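Local coordinates for protein inositol 2-dehydrogenase (Sinorhizobium meliloti, PDB 4HKT) that oxidises myo-inositol to scyllo-inosose (2-keto-myo-inositol) with NAD+ as the hydride acceptor, the first step of myo-inositol degradation, at residues S23-A26 and D27-L30; I69-P72 and T73-A77; V132-A135 and I136-R140; L216-A219 and S220-A224. All blocks are in the same frame, centred on the assembly; numbering follows the deposited sequence.

Interaction 1: residues S23-A26 and D27-L30. With NA (sodium ion), chain C.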
ATOM      1  N   SER B  23      -0.689 -35.184  -1.892  1.00 43.90           N
ATOM      2  CA  SER B  23       0.639 -35.520  -2.386  1.00 53.11           C
ATOM      3  C   SER B  23       1.711 -34.744  -1.629  1.00 51.60           C
ATOM      4  O   SER B  23       2.685 -35.330  -1.152  1.00 54.38           O
ATOM      5  CB  SER B  23       0.750 -35.224  -3.880  1.00 55.99           C
ATOM      6  OG  SER B  23       2.074 -35.434  -4.328  1.00 60.98           O
ATOM      7  N   GLY B  24       1.508 -33.433  -1.502  1.00 47.87           N
ATOM      8  CA  GLY B  24       2.498 -32.547  -0.908  1.00 45.47           C
ATOM      9  C   GLY B  24       2.730 -32.794   0.568  1.00 44.63           C
ATOM     10  O   GLY B  24       3.755 -32.401   1.108  1.00 42.79           O
ATOM     11  N   ASN B  25       1.773 -33.425   1.237  1.00 43.20           N
ATOM     12  CA  ASN B  25       1.897 -33.653   2.665  1.00 41.33           C
ATOM     13  C   ASN B  25       2.781 -34.876   2.964  1.00 44.56           C
ATOM     14  O   ASN B  25       2.712 -35.906   2.284  1.00 41.55           O
ATOM     15  CB  ASN B  25       0.520 -33.795   3.319  1.00 41.72           C
ATOM     16  CG  ASN B  25       0.605 -33.970   4.833  1.00 41.50           C
ATOM     17  OD1 ASN B  25       0.883 -35.071   5.324  1.00 38.11           O
ATOM     18  ND2 ASN B  25       0.345 -32.895   5.579  1.00 39.95           N
ATOM     19  N   ALA B  26       3.595 -34.730   4.007  1.00 48.57           N
ATOM     20  CA  ALA B  26       4.608 -35.698   4.363  1.00 50.35           C
ATOM     21  C   ALA B  26       3.997 -36.926   5.016  1.00 48.87           C
ATOM     22  O   ALA B  26       4.483 -38.036   4.815  1.00 47.49           O
ATOM     23  CB  ALA B  26       5.629 -35.061   5.293  1.00 51.60           C
ATOM     24  N   ASP B  27       2.928 -36.729   5.786  1.00 48.00           N
ATOM     25  CA  ASP B  27       2.283 -37.839   6.505  1.00 45.42           C
ATOM     26  C   ASP B  27       1.222 -38.603   5.714  1.00 44.32           C
ATOM     27  O   ASP B  27       0.555 -39.467   6.272  1.00 45.14           O
ATOM     28  CB  ASP B  27       1.679 -37.328   7.800  1.00 48.28           C
ATOM     29  CG  ASP B  27       2.728 -36.827   8.761  1.00 53.05           C
ATOM     30  OD1 ASP B  27       3.763 -37.510   8.907  1.00 52.68           O
ATOM     31  OD2 ASP B  27       2.516 -35.758   9.370  1.00 57.54           O
ATOM     32  N   ALA B  28       1.084 -38.327   4.425  1.00 44.49           N
ATOM     33  CA  ALA B  28      -0.036 -38.878   3.661  1.00 46.71           C
ATOM     34  C   ALA B  28       0.416 -39.446   2.349  1.00 45.31           C
ATOM     35  O   ALA B  28       1.376 -38.946   1.764  1.00 48.54           O
ATOM     36  CB  ALA B  28      -1.060 -37.788   3.394  1.00 49.01           C
ATOM     37  N   ARG B  29      -0.298 -40.463   1.871  1.00 43.93           N
ATOM     38  CA  ARG B  29      -0.059 -41.028   0.545  1.00 44.53           C
ATOM     39  C   ARG B  29      -1.366 -41.140  -0.216  1.00 40.52           C
ATOM     40  O   ARG B  29      -2.356 -41.641   0.309  1.00 43.09           O
ATOM     41  CB  ARG B  29       0.579 -42.434   0.641  1.00 51.37           C
ATOM     42  CG  ARG B  29       0.921 -43.071  -0.719  1.00 58.02           C
ATOM     43  CD  ARG B  29       1.319 -44.550  -0.645  1.00 63.50           C
ATOM     44  NE  ARG B  29       2.349 -44.800   0.371  1.00 70.24           N
ATOM     45  CZ  ARG B  29       2.142 -45.337   1.578  1.00 70.74           C
ATOM     46  NH1 ARG B  29       0.934 -45.731   1.960  1.00 67.60           N
ATOM     47  NH2 ARG B  29       3.167 -45.491   2.414  1.00 70.38           N
ATOM     48  N   LEU B  30      -1.352 -40.716  -1.468  1.00 38.02           N
ATOM     49  CA  LEU B  30      -2.476 -40.924  -2.351  1.00 39.41           C
ATOM     50  C   LEU B  30      -2.358 -42.314  -2.984  1.00 41.96           C
ATOM     51  O   LEU B  30      -1.431 -42.589  -3.747  1.00 40.72           O
ATOM     52  CB  LEU B  30      -2.519 -39.845  -3.427  1.00 38.33           C
ATOM     53  CG  LEU B  30      -3.712 -39.934  -4.370  1.00 39.47           C
ATOM     54  CD1 LEU B  30      -5.020 -39.784  -3.603  1.00 41.10           C
ATOM     55  CD2 LEU B  30      -3.609 -38.857  -5.425  1.00 39.85           C
TER
HETATM   56 NA    NA C 410       2.396 -37.354   0.314  1.00 64.35          NA

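Interaction 2: residues I69-P72 and T73-A77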
ATOM      1  N   ILE B  69     -13.783 -36.468  -0.709  1.00 23.99           N
ATOM      2  CA  ILE B  69     -14.934 -36.516  -1.611  1.00 23.25           C
ATOM      3  C   ILE B  69     -15.039 -35.177  -2.359  1.00 26.19           C
ATOM      4  O   ILE B  69     -15.353 -34.114  -1.761  1.00 21.59           O
ATOM      5  CB  ILE B  69     -16.244 -36.821  -0.869  1.00 22.79           C
ATOM      6  CG1 ILE B  69     -16.134 -38.112  -0.062  1.00 23.95           C
ATOM      7  CG2 ILE B  69     -17.408 -36.847  -1.852  1.00 22.81           C
ATOM      8  CD1 ILE B  69     -17.252 -38.320   0.951  1.00 23.16           C
ATOM      9  N   CYS B  70     -14.751 -35.265  -3.661  1.00 26.99           N
ATOM     10  CA  CYS B  70     -14.762 -34.160  -4.604  1.00 28.36           C
ATOM     11  C   CYS B  70     -15.694 -34.480  -5.781  1.00 26.67           C
ATOM     12  O   CYS B  70     -15.521 -33.939  -6.846  1.00 25.75           O
ATOM     13  CB  CYS B  70     -13.342 -33.927  -5.145  1.00 30.40           C
ATOM     14  SG  CYS B  70     -12.185 -33.543  -3.814  1.00 37.93           S
ATOM     15  N   THR B  71     -16.651 -35.368  -5.582  1.00 25.91           N
ATOM     16  CA  THR B  71     -17.608 -35.722  -6.624  1.00 27.01           C
ATOM     17  C   THR B  71     -18.707 -34.659  -6.695  1.00 27.14           C
ATOM     18  O   THR B  71     -18.730 -33.729  -5.899  1.00 28.75           O
ATOM     19  CB  THR B  71     -18.223 -37.102  -6.324  1.00 27.63           C
ATOM     20  OG1 THR B  71     -18.611 -37.138  -4.951  1.00 26.99           O
ATOM     21  CG2 THR B  71     -17.224 -38.224  -6.604  1.00 28.03           C
ATOM     22  N   PRO B  72     -19.641 -34.799  -7.633  1.00 30.22           N
ATOM     23  CA  PRO B  72     -20.721 -33.822  -7.674  1.00 30.63           C
ATOM     24  C   PRO B  72     -21.510 -33.736  -6.369  1.00 29.89           C
ATOM     25  O   PRO B  72     -21.619 -34.721  -5.642  1.00 28.56           O
ATOM     26  CB  PRO B  72     -21.625 -34.367  -8.772  1.00 32.17           C
ATOM     27  CG  PRO B  72     -20.685 -35.070  -9.690  1.00 32.60           C
ATOM     28  CD  PRO B  72     -19.718 -35.742  -8.762  1.00 30.79           C
ATOM     29  N   THR B  73     -22.086 -32.561  -6.128  1.00 29.60           N
ATOM     30  CA  THR B  73     -22.822 -32.250  -4.903  1.00 28.45           C
ATOM     31  C   THR B  73     -23.929 -33.239  -4.547  1.00 27.84           C
ATOM     32  O   THR B  73     -24.077 -33.575  -3.387  1.00 27.38           O
ATOM     33  CB  THR B  73     -23.444 -30.864  -5.024  1.00 29.08           C
ATOM     34  OG1 THR B  73     -22.405 -29.888  -5.108  1.00 28.58           O
ATOM     35  CG2 THR B  73     -24.384 -30.573  -3.856  1.00 28.15           C
ATOM     36  N   ASP B  74     -24.697 -33.704  -5.544  1.00 26.60           N
ATOM     37  CA  ASP B  74     -25.755 -34.694  -5.297  1.00 28.21           C
ATOM     38  C   ASP B  74     -25.314 -36.084  -4.802  1.00 26.40           C
ATOM     39  O   ASP B  74     -26.160 -36.858  -4.415  1.00 26.80           O
ATOM     40  CB  ASP B  74     -26.708 -34.815  -6.507  1.00 31.93           C
ATOM     41  CG  ASP B  74     -26.046 -35.416  -7.746  1.00 33.88           C
ATOM     42  OD1 ASP B  74     -24.908 -35.901  -7.689  1.00 36.14           O
ATOM     43  OD2 ASP B  74     -26.705 -35.431  -8.801  1.00 40.82           O
ATOM     44  N   THR B  75     -24.008 -36.359  -4.762  1.00 23.66           N
ATOM     45  CA  THR B  75     -23.470 -37.599  -4.195  1.00 23.70           C
ATOM     46  C   THR B  75     -22.876 -37.473  -2.789  1.00 22.12           C
ATOM     47  O   THR B  75     -22.604 -38.472  -2.145  1.00 20.81           O
ATOM     48  CB  THR B  75     -22.358 -38.146  -5.089  1.00 25.76           C
ATOM     49  OG1 THR B  75     -21.285 -37.190  -5.166  1.00 26.30           O
ATOM     50  CG2 THR B  75     -22.909 -38.436  -6.519  1.00 28.27           C
ATOM     51  N   HIS B  76     -22.714 -36.244  -2.299  1.00 20.13           N
ATOM     52  CA  HIS B  76     -22.042 -36.011  -1.019  1.00 20.24           C
ATOM     53  C   HIS B  76     -22.633 -36.724   0.169  1.00 18.60           C
ATOM     54  O   HIS B  76     -21.909 -37.441   0.866  1.00 15.23           O
ATOM     55  CB  HIS B  76     -21.881 -34.506  -0.768  1.00 20.15           C
ATOM     56  CG  HIS B  76     -20.906 -33.880  -1.715  1.00 21.66           C
ATOM     57  ND1 HIS B  76     -20.472 -32.572  -1.609  1.00 23.72           N
ATOM     58  CD2 HIS B  76     -20.267 -34.406  -2.790  1.00 21.74           C
ATOM     59  CE1 HIS B  76     -19.618 -32.318  -2.584  1.00 23.64           C
ATOM     60  NE2 HIS B  76     -19.475 -33.418  -3.311  1.00 25.04           N
ATOM     61  N   ALA B  77     -23.922 -36.541   0.434  1.00 16.28           N
ATOM     62  CA  ALA B  77     -24.437 -37.038   1.709  1.00 17.39           C
ATOM     63  C   ALA B  77     -24.389 -38.579   1.776  1.00 19.23           C
ATOM     64  O   ALA B  77     -24.055 -39.180   2.818  1.00 17.39           O
ATOM     65  CB  ALA B  77     -25.828 -36.512   1.992  1.00 18.02           C
TER

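Interaction 3: residues V132-A135 and I136-R140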
ATOM      1  N   VAL B 132      -5.851 -13.248  10.855  1.00 19.06           N
ATOM      2  CA  VAL B 132      -6.890 -12.309  11.281  1.00 17.75           C
ATOM      3  C   VAL B 132      -7.555 -12.870  12.518  1.00 18.76           C
ATOM      4  O   VAL B 132      -7.667 -12.195  13.538  1.00 20.79           O
ATOM      5  CB  VAL B 132      -7.906 -12.031  10.160  1.00 16.56           C
ATOM      6  CG1 VAL B 132      -9.103 -11.266  10.721  1.00 17.18           C
ATOM      7  CG2 VAL B 132      -7.285 -11.284   8.998  1.00 15.47           C
ATOM      8  N   ARG B 133      -7.978 -14.130  12.445  1.00 19.92           N
ATOM      9  CA  ARG B 133      -8.638 -14.758  13.566  1.00 22.21           C
ATOM     10  C   ARG B 133      -7.743 -14.816  14.856  1.00 20.79           C
ATOM     11  O   ARG B 133      -8.217 -14.550  15.973  1.00 19.52           O
ATOM     12  CB  ARG B 133      -9.088 -16.147  13.153  1.00 25.78           C
ATOM     13  CG  ARG B 133      -9.651 -16.974  14.276  1.00 30.62           C
ATOM     14  CD  ARG B 133     -11.036 -16.489  14.637  1.00 32.89           C
ATOM     15  NE  ARG B 133     -11.182 -16.250  16.055  1.00 37.19           N
ATOM     16  CZ  ARG B 133     -12.134 -15.486  16.612  1.00 40.07           C
ATOM     17  NH1 ARG B 133     -13.090 -14.907  15.881  1.00 39.35           N
ATOM     18  NH2 ARG B 133     -12.142 -15.318  17.927  1.00 36.89           N
ATOM     19  N   LYS B 134      -6.479 -15.163  14.672  1.00 21.81           N
ATOM     20  CA  LYS B 134      -5.491 -15.184  15.763  1.00 24.09           C
ATOM     21  C   LYS B 134      -5.326 -13.798  16.425  1.00 23.40           C
ATOM     22  O   LYS B 134      -5.230 -13.662  17.656  1.00 23.90           O
ATOM     23  CB  LYS B 134      -4.149 -15.715  15.228  1.00 27.04           C
ATOM     24  CG  LYS B 134      -3.011 -15.662  16.250  1.00 32.76           C
ATOM     25  CD  LYS B 134      -1.790 -16.508  15.849  1.00 37.95           C
ATOM     26  CE  LYS B 134      -1.132 -17.129  17.090  1.00 41.78           C
ATOM     27  NZ  LYS B 134      -0.719 -16.076  18.068  1.00 43.43           N
ATOM     28  N   ALA B 135      -5.307 -12.753  15.612  1.00 24.89           N
ATOM     29  CA  ALA B 135      -5.241 -11.402  16.142  1.00 22.87           C
ATOM     30  C   ALA B 135      -6.451 -11.111  16.997  1.00 24.09           C
ATOM     31  O   ALA B 135      -6.315 -10.505  18.073  1.00 23.52           O
ATOM     32  CB  ALA B 135      -5.092 -10.383  15.025  1.00 24.32           C
ATOM     33  N   ILE B 136      -7.635 -11.565  16.554  1.00 22.77           N
ATOM     34  CA  ILE B 136      -8.844 -11.397  17.333  1.00 23.71           C
ATOM     35  C   ILE B 136      -8.797 -12.220  18.634  1.00 22.83           C
ATOM     36  O   ILE B 136      -9.125 -11.726  19.709  1.00 22.84           O
ATOM     37  CB  ILE B 136     -10.126 -11.801  16.530  1.00 23.18           C
ATOM     38  CG1 ILE B 136     -10.301 -10.917  15.282  1.00 25.01           C
ATOM     39  CG2 ILE B 136     -11.314 -11.671  17.451  1.00 24.57           C
ATOM     40  CD1 ILE B 136     -11.324 -11.421  14.268  1.00 23.19           C
ATOM     41  N   ASP B 137      -8.387 -13.469  18.517  1.00 25.62           N
ATOM     42  CA  ASP B 137      -8.128 -14.351  19.674  1.00 26.51           C
ATOM     43  C   ASP B 137      -7.130 -13.762  20.674  1.00 27.52           C
ATOM     44  O   ASP B 137      -7.313 -13.871  21.879  1.00 26.08           O
ATOM     45  CB  ASP B 137      -7.534 -15.677  19.190  1.00 28.20           C
ATOM     46  CG  ASP B 137      -8.550 -16.579  18.524  1.00 30.15           C
ATOM     47  OD1 ASP B 137      -9.767 -16.303  18.590  1.00 26.31           O
ATOM     48  OD2 ASP B 137      -8.107 -17.578  17.944  1.00 31.68           O
ATOM     49  N   ASP B 138      -6.065 -13.161  20.162  1.00 27.23           N
ATOM     50  CA  ASP B 138      -5.094 -12.485  21.000  1.00 27.41           C
ATOM     51  C   ASP B 138      -5.554 -11.159  21.619  1.00 29.82           C
ATOM     52  O   ASP B 138      -4.809 -10.554  22.377  1.00 28.35           O
ATOM     53  CB  ASP B 138      -3.780 -12.312  20.254  1.00 28.84           C
ATOM     54  CG  ASP B 138      -3.100 -13.627  20.000  1.00 30.01           C
ATOM     55  OD1 ASP B 138      -3.424 -14.596  20.697  1.00 35.14           O
ATOM     56  OD2 ASP B 138      -2.277 -13.720  19.092  1.00 34.39           O
ATOM     57  N   GLY B 139      -6.780 -10.720  21.350  1.00 28.03           N
ATOM     58  CA  GLY B 139      -7.294  -9.503  21.980  1.00 26.66           C
ATOM     59  C   GLY B 139      -6.836  -8.208  21.305  1.00 24.65           C
ATOM     60  O   GLY B 139      -7.077  -7.125  21.821  1.00 25.43           O
ATOM     61  N   ARG B 140      -6.236  -8.309  20.128  1.00 23.74           N
ATOM     62  CA  ARG B 140      -5.656  -7.159  19.470  1.00 25.47           C
ATOM     63  C   ARG B 140      -6.666  -6.107  18.968  1.00 24.56           C
ATOM     64  O   ARG B 140      -6.285  -4.958  18.729  1.00 22.82           O
ATOM     65  CB  ARG B 140      -4.681  -7.625  18.373  1.00 29.53           C
ATOM     66  CG  ARG B 140      -3.471  -8.309  19.008  1.00 35.45           C
ATOM     67  CD  ARG B 140      -2.327  -8.610  18.064  1.00 39.72           C
ATOM     68  NE  ARG B 140      -1.615  -7.409  17.619  1.00 47.99           N
ATOM     69  CZ  ARG B 140      -0.622  -7.416  16.730  1.00 51.30           C
ATOM     70  NH1 ARG B 140      -0.202  -8.566  16.190  1.00 49.14           N
ATOM     71  NH2 ARG B 140      -0.057  -6.265  16.357  1.00 55.78           N
TER

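Interaction 4: residues L216-A219 and S220-A224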
ATOM      1  N   LEU B 216     -25.883 -10.201   8.597  1.00 14.70           N
ATOM      2  CA  LEU B 216     -26.079 -11.129   9.676  1.00 14.30           C
ATOM      3  C   LEU B 216     -25.935 -10.397  11.009  1.00 14.51           C
ATOM      4  O   LEU B 216     -25.095  -9.505  11.120  1.00 13.78           O
ATOM      5  CB  LEU B 216     -24.990 -12.212   9.637  1.00 15.83           C
ATOM      6  CG  LEU B 216     -24.722 -12.920   8.321  1.00 16.70           C
ATOM      7  CD1 LEU B 216     -23.655 -13.996   8.527  1.00 17.30           C
ATOM      8  CD2 LEU B 216     -26.012 -13.512   7.865  1.00 16.95           C
ATOM      9  N   GLN B 217     -26.738 -10.782  12.001  1.00 13.51           N
ATOM     10  CA  GLN B 217     -26.611 -10.175  13.319  1.00 14.42           C
ATOM     11  C   GLN B 217     -26.730 -11.250  14.373  1.00 14.46           C
ATOM     12  O   GLN B 217     -27.525 -12.196  14.238  1.00 14.11           O
ATOM     13  CB  GLN B 217     -27.626  -9.043  13.510  1.00 14.64           C
ATOM     14  CG  GLN B 217     -27.612  -8.384  14.889  1.00 14.98           C
ATOM     15  CD  GLN B 217     -28.312  -7.061  14.912  1.00 15.42           C
ATOM     16  OE1 GLN B 217     -29.471  -6.946  14.490  1.00 15.25           O
ATOM     17  NE2 GLN B 217     -27.633  -6.045  15.395  1.00 16.15           N
ATOM     18  N   THR B 218     -25.897 -11.119  15.401  1.00 16.21           N
ATOM     19  CA  THR B 218     -25.861 -12.049  16.504  1.00 15.75           C
ATOM     20  C   THR B 218     -26.771 -11.539  17.600  1.00 16.54           C
ATOM     21  O   THR B 218     -27.236 -10.382  17.558  1.00 16.61           O
ATOM     22  CB  THR B 218     -24.439 -12.168  17.102  1.00 16.96           C
ATOM     23  OG1 THR B 218     -24.123 -10.961  17.815  1.00 16.21           O
ATOM     24  CG2 THR B 218     -23.441 -12.426  16.020  1.00 16.92           C
ATOM     25  N   ALA B 219     -26.988 -12.387  18.605  1.00 18.65           N
ATOM     26  CA  ALA B 219     -27.814 -12.015  19.774  1.00 20.20           C
ATOM     27  C   ALA B 219     -27.265 -10.799  20.500  1.00 18.64           C
ATOM     28  O   ALA B 219     -28.020  -9.977  20.971  1.00 20.98           O
ATOM     29  CB  ALA B 219     -27.990 -13.183  20.765  1.00 20.90           C
ATOM     30  N   SER B 220     -25.963 -10.641  20.572  1.00 19.63           N
ATOM     31  CA  SER B 220     -25.405  -9.486  21.274  1.00 19.63           C
ATOM     32  C   SER B 220     -25.424  -8.226  20.393  1.00 19.59           C
ATOM     33  O   SER B 220     -25.098  -7.120  20.858  1.00 20.28           O
ATOM     34  CB  SER B 220     -23.995  -9.850  21.743  1.00 21.61           C
ATOM     35  OG  SER B 220     -23.189 -10.203  20.660  1.00 22.64           O
ATOM     36  N   GLY B 221     -25.809  -8.367  19.115  1.00 16.50           N
ATOM     37  CA  GLY B 221     -25.925  -7.231  18.217  1.00 15.66           C
ATOM     38  C   GLY B 221     -24.806  -7.031  17.229  1.00 15.72           C
ATOM     39  O   GLY B 221     -24.886  -6.106  16.403  1.00 15.86           O
ATOM     40  N   LYS B 222     -23.741  -7.838  17.342  1.00 15.58           N
ATOM     41  CA  LYS B 222     -22.641  -7.812  16.399  1.00 16.31           C
ATOM     42  C   LYS B 222     -23.188  -8.081  14.991  1.00 14.80           C
ATOM     43  O   LYS B 222     -24.118  -8.869  14.849  1.00 15.42           O
ATOM     44  CB  LYS B 222     -21.578  -8.846  16.715  1.00 16.85           C
ATOM     45  CG  LYS B 222     -20.958  -8.753  18.070  1.00 18.90           C
ATOM     46  CD  LYS B 222     -20.101  -9.985  18.343  1.00 21.54           C
ATOM     47  CE  LYS B 222     -19.146  -9.794  19.533  1.00 23.46           C
ATOM     48  NZ  LYS B 222     -19.801  -9.891  20.842  1.00 25.61           N
ATOM     49  N   GLN B 223     -22.641  -7.372  14.005  1.00 15.07           N
ATOM     50  CA  GLN B 223     -23.105  -7.438  12.626  1.00 14.80           C
ATOM     51  C   GLN B 223     -22.026  -7.801  11.601  1.00 16.42           C
ATOM     52  O   GLN B 223     -20.880  -7.316  11.671  1.00 16.22           O
ATOM     53  CB  GLN B 223     -23.716  -6.111  12.256  1.00 14.48           C
ATOM     54  CG  GLN B 223     -24.960  -5.739  13.065  1.00 13.88           C
ATOM     55  CD  GLN B 223     -25.101  -4.239  13.206  1.00 14.64           C
ATOM     56  OE1 GLN B 223     -25.297  -3.556  12.229  1.00 15.51           O
ATOM     57  NE2 GLN B 223     -24.985  -3.726  14.421  1.00 14.74           N
ATOM     58  N   ALA B 224     -22.428  -8.611  10.619  1.00 14.58           N
ATOM     59  CA  ALA B 224     -21.563  -8.995   9.515  1.00 14.84           C
ATOM     60  C   ALA B 224     -22.277  -8.653   8.236  1.00 15.03           C
ATOM     61  O   ALA B 224     -23.389  -9.030   8.044  1.00 14.64           O
ATOM     62  CB  ALA B 224     -21.243 -10.483   9.544  1.00 14.85           C
TER

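Interaction 1: residues S23-A26 and D27-L30
N25 and A28 meet where helix 13-24 gives way to strand 28-34, the second connection of a Rossmann beta-alpha-beta unit, and a sodium ion sits in the bend. Three backbone carbonyls bind the ion: S23 O and N25 O each at 2.5 Å, and A28 O at 2.4 Å. S23 O and A28 O lie nearly trans across the metal, while N25 O stands close to a right angle from both, so helix end, connection and strand start all contribute to one partial coordination shell. The shared cation also accounts for the approach of N25 O to A28 O, 3.4 Å, which is no hydrogen bond.

The N25 side chain turns forward along the chain, over the residues that follow it. From CB it places CG anti to the backbone N (chi1 -177°), which swings the amide toward the following residues, and CG comes to 3.7 Å from D27 N. The oxygen beyond it, OD1, accepts from D27 N at 2.7 Å, closing an Asx turn, although the bond is bent (131° at the hydrogen) and its donor stands above the amide plane. The side chain also touches E289 and I292 of helix 281-297. At its tip N25 OD1 is bordered by the D27 CB methylene at 3.4 Å and the A28 CB methyl at 3.9 Å.

Interaction 2: residues I69-P72 and T73-A77
P72 O receives T75 N at 3.0 Å, nearly straight at the hydrogen (162°), closing a type I beta turn from which the chain winds directly into helix 76-85. This is the loop at the carboxyl end of strand 66-69 in the Rossmann domain, a strand-to-helix passage of the kind that borders the dinucleotide site in this fold.

Side chains tighten the turn by a directed relay: T71 OG1 donates to T75 OG1 at 2.7 Å, and T75 OG1 donates onward to P72 O at 2.5 Å. T75 can do both because OG1 stands between its own backbone N and carbonyl carbon (chi1 61°). P72 O is thus gripped twice, by the hydroxyl in its carbonyl plane and by the amide from above it.

H76 reaches back past T71, the two side chains running in opposite directions. Hydrogen bonds at both ring nitrogens fix its rotation: ND1 bonds to P95 O, NE2 to T71 O. T73 CA lies over the centre of one ring face. I69 CG2 touches H76 CD2 obliquely at 3.9 Å. The bond from H76 NE2 to T71 O is 2.7 Å long, with the oxygen tilted 19° from the ring plane.

Interaction 3: residues V132-A135 and I136-R140
V132 and I136, one helical turn apart, form the close-packed side of this helix end: their side chains lie side by side, pointing the same way, with V132 CG1 4.2 Å from I136 CD1. Both press on strands of the large mixed sheet, V132 on V249 and I240 and I136 on V249 and V242, while the second subunit adds its I259 against V132 and its I261 against A135. The other branch of I136 faces a charged neighbour: CG2 lies over one face of the R133 guanidinium, 3.8 Å from NH2.

Here helix 127-137 of the C-terminal domain ends in a Schellman motif. R140 N bonds to A135 O at 3.0 Å and G139 N to I136 O at 3.0 Å, with G139 at a positive phi of 81° that turns the chain out of the helix.

The more exposed flank carries two ion pairs. R133, bent at chi2 and chi3, grips a single oxygen side-on, with NE at 2.9 Å and NH2 at 2.7 Å from D137 OD1. The oxygen lies near the guanidinium plane, but the carboxylate itself is turned 56° against it. Further along, K134 curls at its last two torsions and presents NZ to the syn lone pair of D138 OD2, 3.0 Å away.

Interaction 4: residues L216-A219 and S220-A224
S220 lies two residues beyond T218 at the tip of the connection between strands 211-218 and 223-229, where both hydroxyls, T218 OG1 and S220 OG, are hydrogen-bonded to the carboxylate of E186.

G221 comes next and closes the type I turn: its N reaches T218 O at 2.9 Å, and a phi of 102° suits glycine here, because a CB would run into the preceding carbonyl O. Its own oxygen is gripped by two side-chain amides, Q217 NE2 at 2.9 Å from above the carbonyl plane and Q223 NE2 at 3.1 Å nearly along the C=O bond, which accounts for this buried acceptor.

K222 O then accepts from T218 N at 2.9 Å, the bond next to the turn; a weak bond returns from K222 N to T218 OG1. CB of K222 rests 3.5 Å from T218 OG1, and the long chain leads away to salt bridges with E186 and E143.

Q223 pairs with Q217 without backbone bonds between them. Their side chains run alongside one another, amide planes 61° apart, and face the third subunit: Q223 OE1 bonds to S213 and T194 of that subunit, and Q217 NE2 to its A195 O.

A224 completes the ladder as the hydrogen-bonded partner of L216, with L216 N to A224 O at 2.8 Å and A224 N to L216 O at 2.9 Å. Their CB atoms meet at 4.1 Å on the face packed against A180 of helix 168-184. One extra residue on the second strand beside a type I turn, with glycine at positive phi, identifies a 3:5 beta hairpin with a G1 bulge.

The four contacts split by domain. Interactions 1 and 2 belong to the NAD-binding Rossmann domain, with centres 23 Å apart and nearest atoms about 10 Å apart; interactions 3 and 4 belong to the C-terminal domain, with centres 18 Å apart and nearest atoms about 8 Å apart. Interactions 1 and 4 lie on opposite sides of the chain's centre, 40 Å between centres. Interaction 1 holds the sodium site, whereas the T71 side chain in interaction 2 touches the G10-G12-G15 pattern, which probably belongs to the NAD site, as in other Rossmann folds. Interactions 3 and 4 face other chains, 132-140 the second subunit and 216-224 the third; neither 23-30 nor 69-77 is touched by another protein chain.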